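Local coordinates for protein purine nucleosidase, (IunH-1) (Sulfolobus solfataricus, PDB 3T8J) that belongs to the inosine-uridine preferring nucleoside hydrolase family and carries a bound sodium ion in a fold built round a mixed beta-sheet, at residues I73-E76 with K77-G80. Residues are numbered along the deposited sequence; the frame is centred on the assembly and turned at random.
Sequences ITVE and KVHG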
ATOM      1  N   ILE A  73     -17.299   0.279  11.059  1.00 21.25           N
ATOM      2  CA  ILE A  73     -18.113   0.915  12.112  1.00 22.12           C
ATOM      3  C   ILE A  73     -19.566   0.940  11.676  1.00 21.83           C
ATOM      4  O   ILE A  73     -19.873   1.149  10.481  1.00 21.89           O
ATOM      5  CB  ILE A  73     -17.625   2.335  12.448  1.00 23.09           C
ATOM      6  CG1 ILE A  73     -17.661   3.257  11.232  1.00 23.86           C
ATOM      7  CG2 ILE A  73     -16.188   2.284  13.002  1.00 25.24           C
ATOM      8  CD1 ILE A  73     -17.481   4.744  11.558  1.00 26.94           C
ATOM      9  N   THR A  74     -20.473   0.704  12.638  1.00 21.49           N
ATOM     10  CA  THR A  74     -21.864   1.030  12.432  1.00 21.59           C
ATOM     11  C   THR A  74     -22.055   2.562  12.510  1.00 22.63           C
ATOM     12  O   THR A  74     -21.171   3.281  13.011  1.00 24.92           O
ATOM     13  CB  THR A  74     -22.755   0.305  13.424  1.00 22.80           C
ATOM     14  OG1 THR A  74     -22.318   0.627  14.755  1.00 23.85           O
ATOM     15  CG2 THR A  74     -22.711  -1.228  13.191  1.00 23.82           C
ATOM     16  N   VAL A  75     -23.186   3.042  12.002  1.00 22.21           N
ATOM     17  CA  VAL A  75     -23.513   4.464  11.964  1.00 23.16           C
ATOM     18  C   VAL A  75     -24.922   4.772  12.552  1.00 24.21           C
ATOM     19  O   VAL A  75     -25.785   5.392  11.906  1.00 23.84           O
ATOM     20  CB  VAL A  75     -23.304   5.066  10.562  1.00 22.90           C
ATOM     21  CG1 VAL A  75     -21.781   5.232  10.286  1.00 24.42           C
ATOM     22  CG2 VAL A  75     -23.966   4.199   9.494  1.00 23.93           C
ATOM     23  N   GLU A  76     -25.144   4.333  13.790  0.50 24.31           N
ATOM     24  CA  GLU A  76     -26.393   4.664  14.479  0.50 25.34           C
ATOM     25  C   GLU A  76     -26.535   6.178  14.695  0.50 25.50           C
ATOM     26  O   GLU A  76     -27.655   6.665  14.861  0.50 26.96           O
ATOM     27  CB  GLU A  76     -26.553   3.845  15.775  0.50 26.16           C
ATOM     28  CG  GLU A  76     -26.819   2.351  15.468  0.50 25.82           C
ATOM     29  CD  GLU A  76     -26.485   1.389  16.600  0.50 27.62           C
ATOM     30  OE1 GLU A  76     -26.425   1.822  17.765  0.50 28.53           O
ATOM     31  OE2 GLU A  76     -26.289   0.180  16.324  0.50 24.12           O
ATOM     32  N   LYS A  77     -25.432   6.936  14.656  1.00 25.17           N
ATOM     33  CA  LYS A  77     -25.542   8.405  14.704  1.00 26.50           C
ATOM     34  C   LYS A  77     -26.318   8.942  13.485  1.00 26.93           C
ATOM     35  O   LYS A  77     -26.999   9.973  13.555  1.00 28.66           O
ATOM     36  CB  LYS A  77     -24.165   9.076  14.844  1.00 27.15           C
ATOM     37  CG  LYS A  77     -23.244   8.970  13.618  1.00 26.61           C
ATOM     38  CD  LYS A  77     -21.890   9.595  13.861  1.00 27.31           C
ATOM     39  CE  LYS A  77     -20.933   9.446  12.681  1.00 27.76           C
ATOM     40  NZ  LYS A  77     -19.625  10.139  12.991  1.00 29.04           N
ATOM     41  N   VAL A  78     -26.173   8.252  12.343  1.00 25.33           N
ATOM     42  CA  VAL A  78     -26.793   8.680  11.109  1.00 25.98           C
ATOM     43  C   VAL A  78     -28.263   8.261  11.040  1.00 25.75           C
ATOM     44  O   VAL A  78     -29.111   9.051  10.620  1.00 27.56           O
ATOM     45  CB  VAL A  78     -26.020   8.069   9.886  1.00 24.87           C
ATOM     46  CG1 VAL A  78     -26.732   8.400   8.560  1.00 25.97           C
ATOM     47  CG2 VAL A  78     -24.548   8.543   9.836  1.00 25.90           C
ATOM     48  N   HIS A  79     -28.563   7.027  11.441  1.00 30.89           N
ATOM     49  CA  HIS A  79     -29.892   6.409  11.217  1.00 31.01           C
ATOM     50  C   HIS A  79     -30.728   6.221  12.483  1.00 33.79           C
ATOM     51  O   HIS A  79     -31.871   5.783  12.394  1.00 35.75           O
ATOM     52  CB  HIS A  79     -29.745   5.028  10.544  1.00 29.06           C
ATOM     53  CG  HIS A  79     -28.999   5.061   9.249  1.00 29.17           C
ATOM     54  ND1 HIS A  79     -29.593   5.434   8.059  1.00 28.23           N
ATOM     55  CD2 HIS A  79     -27.706   4.786   8.955  1.00 29.74           C
ATOM     56  CE1 HIS A  79     -28.694   5.390   7.089  1.00 29.91           C
ATOM     57  NE2 HIS A  79     -27.536   5.010   7.607  1.00 31.22           N
ATOM     58  N   GLY A  80     -30.172   6.533  13.643  1.00 33.72           N
ATOM     59  CA  GLY A  80     -30.795   6.196  14.935  1.00 35.35           C
ATOM     60  C   GLY A  80     -30.407   4.805  15.413  1.00 34.23           C
ATOM     61  O   GLY A  80     -30.008   3.956  14.617  1.00 32.31           O
TER
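Val75 lays its CG2 methyl against the edge of the His79 imidazole, in the plane of the ring, with CG2 3.8 Å from His79 CD2. The two side chains run side by side and point the same way; His79 CG stands anti to the carbonyl carbon and beside the backbone N (chi1 -57°), which brings the ring alongside Val75. One ring face carries Val78 CG1, offset toward the rim, and Val78 CG2 packs 3.8 Å from Val75 CB, so that the two valines pack on the edge and one face of the imidazole round the single turn of helix 76-79.

The backbone winds the same turn. Val75, at the N-cap position, offers its carbonyl oxygen to two amides: His79 N lies in the carbonyl plane at 3.3 Å from Val75 O, whereas Val78 N, 2.9 Å from Val75 O, sits above that plane. A weak bond from Gly80 N to Glu76 O, 2.8 Å long but bent to 127°, follows where Gly80 leaves the helix with positive phi. Here Gly80 O comes against the first two carbons of the Glu76 side chain, 3.6 Å from Glu76 CB.

Outside the turn, Tyr221 of helix 209-227 meets the imidazole at a shallow angle, and the His79 side chain lies about 8 Å from the bound sodium ion. Glu76 OE2 takes the amide of Ser39, while Lys77 NZ reaches Asp280 O of the second subunit. Held by a hydrogen bond from ND1 to Glu12 OE1 and flanked by the Val75 methyl at CD2, the imidazole is limited in its rotation about the CB-CG bond.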